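Local coordinates for protein telomeric DNA-binding factor trf1 (Schizosaccharomyces pombe, PDB 6K5S) that probably binds telomeric DNA repeats as a fission-yeast relative of the telomere repeat binding factors, with the present chain forming its helical domain, at residues A85-F90 with E111-D116. Numbering follows the deposited sequence.
Sequences ANLAIF and EVFAPD
Asn86 and Val112 bring the two backbones nearest each other, their CA atoms 5.8 Å apart, where helix 76-94 meets the last turn of helix 102-113; Ala114 is the first residue to leave helical geometry. The join illustrates how the last turn of a helix can be docked by two apolar residues, with no direct hydrogen bond between the segments. Val112 lies at the middle, its CB directed at the other helix. Its CG1, anti to its own backbone N (chi1 170°), comes 3.8 Å from Asn86 O and 4.0 Å from Phe90 CB, and also reaches Leu87 CD2. The two phenylalanines form a T-shaped pair with planes at 87°: the edge of Phe113 is turned into the face of Phe90, and Phe113 CE1 sits over the centre of that ring, 3.7 Å above its plane. Phe90 CG is anti to its backbone N (chi1 -164°), which carries the ring base toward Phe113. On the Phe113 ring, Leu87 CD2 lies over one face, 3.9 Å from Phe113 CE2, while Phe90 CD1 lies at the edge. An alanine in place of Phe90 would probably leave Phe113 CE1 without the ring face it points into and open a gap there. One water adds a polar link, accepting from Asn86 ND2 and donating to Glu111 O, each at 2.9 Å; both this water and the Ile66 carbonyl accept from ND2. The apolar residues that touch are all buried within this all-helical telomere repeat binding factor domain. Phe113 also stacks on Phe109 and meets Tyr218. Helix 208-222 packs Ile219 on Leu87 and Phe113, helix 10-24 adds Leu21 against Leu87, and helix 122-141 supplies Leu131 to Phe90 and Leu127 to Phe113.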
ATOM      1  N   ALA A  85      -5.023   9.262  -8.522  1.00  8.23           N
ATOM      2  CA  ALA A  85      -3.636   8.830  -8.563  1.00  8.69           C
ATOM      3  C   ALA A  85      -2.837   9.693  -9.521  1.00  8.62           C
ATOM      4  O   ALA A  85      -1.722  10.118  -9.205  1.00  6.37           O
ATOM      5  CB  ALA A  85      -3.554   7.344  -8.941  1.00  6.47           C
ATOM      6  N   ASN A  86      -3.406   9.984 -10.697  1.00  8.01           N
ATOM      7  CA  ASN A  86      -2.703  10.798 -11.676  1.00  8.22           C
ATOM      8  C   ASN A  86      -2.411  12.199 -11.149  1.00  9.47           C
ATOM      9  O   ASN A  86      -1.329  12.740 -11.403  1.00  6.84           O
ATOM     10  CB  ASN A  86      -3.506  10.840 -12.984  1.00  9.02           C
ATOM     11  CG  ASN A  86      -3.289   9.569 -13.825  1.00  9.65           C
ATOM     12  OD1 ASN A  86      -2.327   8.829 -13.596  1.00  9.40           O
ATOM     13  ND2 ASN A  86      -4.173   9.315 -14.789  1.00 11.34           N
ATOM     14  N   LEU A  87      -3.342  12.797 -10.395  1.00  5.53           N
ATOM     15  CA  LEU A  87      -3.048  14.068  -9.734  1.00  9.86           C
ATOM     16  C   LEU A  87      -1.910  13.936  -8.732  1.00  8.71           C
ATOM     17  O   LEU A  87      -1.032  14.812  -8.659  1.00  9.19           O
ATOM     18  CB  LEU A  87      -4.298  14.612  -9.031  1.00 10.00           C
ATOM     19  CG  LEU A  87      -5.274  15.185 -10.058  1.00 16.51           C
ATOM     20  CD1 LEU A  87      -6.704  15.080  -9.563  1.00 18.59           C
ATOM     21  CD2 LEU A  87      -4.873  16.626 -10.355  1.00 21.88           C
ATOM     22  N   ALA A  88      -1.916  12.864  -7.934  1.00  8.81           N
ATOM     23  CA  ALA A  88      -0.852  12.687  -6.952  1.00  8.36           C
ATOM     24  C   ALA A  88       0.486  12.510  -7.649  1.00 11.90           C
ATOM     25  O   ALA A  88       1.504  13.066  -7.208  1.00  9.51           O
ATOM     26  CB  ALA A  88      -1.165  11.498  -6.039  1.00  9.48           C
ATOM     27  N   ILE A  89       0.494  11.748  -8.752  1.00 10.51           N
ATOM     28  CA  ILE A  89       1.713  11.555  -9.546  1.00 11.03           C
ATOM     29  C   ILE A  89       2.226  12.889 -10.071  1.00 10.07           C
ATOM     30  O   ILE A  89       3.426  13.166 -10.032  1.00  9.82           O
ATOM     31  CB  ILE A  89       1.449  10.572 -10.704  1.00  7.85           C
ATOM     32  CG1 ILE A  89       1.307   9.141 -10.182  1.00 10.00           C
ATOM     33  CG2 ILE A  89       2.601  10.602 -11.744  1.00 10.60           C
ATOM     34  CD1 ILE A  89       0.714   8.192 -11.248  1.00 11.44           C
ATOM     35  N   PHE A  90       1.324  13.721 -10.607  1.00 10.02           N
ATOM     36  CA  PHE A  90       1.743  14.996 -11.180  1.00 10.09           C
ATOM     37  C   PHE A  90       2.336  15.904 -10.110  1.00 14.88           C
ATOM     38  O   PHE A  90       3.399  16.512 -10.316  1.00 13.22           O
ATOM     39  CB  PHE A  90       0.559  15.675 -11.861  1.00 12.54           C
ATOM     40  CG  PHE A  90       0.949  16.779 -12.799  1.00 15.54           C
ATOM     41  CD1 PHE A  90       1.259  18.044 -12.308  1.00 14.52           C
ATOM     42  CD2 PHE A  90       0.985  16.564 -14.175  1.00 12.46           C
ATOM     43  CE1 PHE A  90       1.608  19.071 -13.170  1.00 14.64           C
ATOM     44  CE2 PHE A  90       1.346  17.594 -15.040  1.00 12.11           C
ATOM     45  CZ  PHE A  90       1.647  18.844 -14.533  1.00 11.25           C
ATOM     46  N   GLU A 111      -4.948  15.147 -19.788  1.00 13.25           N
ATOM     47  CA  GLU A 111      -5.501  13.894 -19.294  1.00 16.41           C
ATOM     48  C   GLU A 111      -5.528  13.865 -17.767  1.00 14.55           C
ATOM     49  O   GLU A 111      -6.425  13.269 -17.166  1.00 15.32           O
ATOM     50  CB  GLU A 111      -4.696  12.720 -19.848  1.00 19.10           C
ATOM     51  CG  GLU A 111      -5.164  11.373 -19.344  1.00 24.81           C
ATOM     52  CD  GLU A 111      -6.515  10.992 -19.912  1.00 30.04           C
ATOM     53  OE1 GLU A 111      -6.743  11.200 -21.125  1.00 35.09           O
ATOM     54  OE2 GLU A 111      -7.356  10.497 -19.139  1.00 33.02           O
ATOM     55  N   VAL A 112      -4.587  14.550 -17.132  1.00 10.00           N
ATOM     56  CA  VAL A 112      -4.501  14.571 -15.676  1.00 12.46           C
ATOM     57  C   VAL A 112      -5.510  15.555 -15.085  1.00 14.08           C
ATOM     58  O   VAL A 112      -6.179  15.257 -14.094  1.00 11.58           O
ATOM     59  CB  VAL A 112      -3.050  14.912 -15.268  1.00 12.59           C
ATOM     60  CG1 VAL A 112      -2.945  15.182 -13.770  1.00 14.68           C
ATOM     61  CG2 VAL A 112      -2.118  13.784 -15.677  1.00 12.00           C
ATOM     62  N   PHE A 113      -5.662  16.736 -15.696  1.00 12.75           N
ATOM     63  CA  PHE A 113      -6.485  17.783 -15.101  1.00 12.60           C
ATOM     64  C   PHE A 113      -7.858  17.914 -15.735  1.00 15.67           C
ATOM     65  O   PHE A 113      -8.757  18.465 -15.095  1.00 15.22           O
ATOM     66  CB  PHE A 113      -5.761  19.137 -15.184  1.00 16.76           C
ATOM     67  CG  PHE A 113      -4.571  19.234 -14.276  1.00 17.01           C
ATOM     68  CD1 PHE A 113      -3.342  18.766 -14.687  1.00 14.27           C
ATOM     69  CD2 PHE A 113      -4.689  19.779 -13.003  1.00 18.79           C
ATOM     70  CE1 PHE A 113      -2.234  18.849 -13.853  1.00 16.95           C
ATOM     71  CE2 PHE A 113      -3.594  19.866 -12.157  1.00 21.07           C
ATOM     72  CZ  PHE A 113      -2.361  19.391 -12.578  1.00 19.35           C
ATOM     73  N   ALA A 114      -8.042  17.420 -16.959  1.00 13.43           N
ATOM     74  CA  ALA A 114      -9.339  17.431 -17.644  1.00 18.18           C
ATOM     75  C   ALA A 114      -9.617  16.056 -18.256  1.00 14.38           C
ATOM     76  O   ALA A 114      -9.736  15.900 -19.476  1.00 14.05           O
ATOM     77  CB  ALA A 114      -9.371  18.527 -18.705  1.00 14.15           C
ATOM     78  N   PRO A 115      -9.692  15.026 -17.432  1.00 16.21           N
ATOM     79  CA  PRO A 115      -9.868  13.673 -17.967  1.00 21.21           C
ATOM     80  C   PRO A 115     -11.293  13.466 -18.454  1.00 22.12           C
ATOM     81  O   PRO A 115     -12.214  14.207 -18.101  1.00 18.31           O
ATOM     82  CB  PRO A 115      -9.548  12.775 -16.768  1.00 18.60           C
ATOM     83  CG  PRO A 115      -9.918  13.616 -15.591  1.00 20.02           C
ATOM     84  CD  PRO A 115      -9.664  15.049 -15.959  1.00 14.92           C
ATOM     85  N   ASP A 116     -11.448  12.470 -19.330  1.00 23.44           N
ATOM     86  CA  ASP A 116     -12.762  11.978 -19.752  1.00 23.56           C
ATOM     87  C   ASP A 116     -13.552  13.025 -20.543  1.00 23.20           C
ATOM     88  O   ASP A 116     -14.769  13.152 -20.387  1.00 18.37           O
ATOM     89  CB  ASP A 116     -13.572  11.485 -18.549  1.00 25.17           C
ATOM     90  CG  ASP A 116     -12.828  10.448 -17.732  1.00 27.97           C
ATOM     91  OD1 ASP A 116     -12.114   9.620 -18.335  1.00 30.28           O
ATOM     92  OD2 ASP A 116     -12.950  10.463 -16.484  1.00 34.01           O
TER
HETATM   93  O   HOH W   1      -6.421  11.188 -15.132  1.00 16.96           O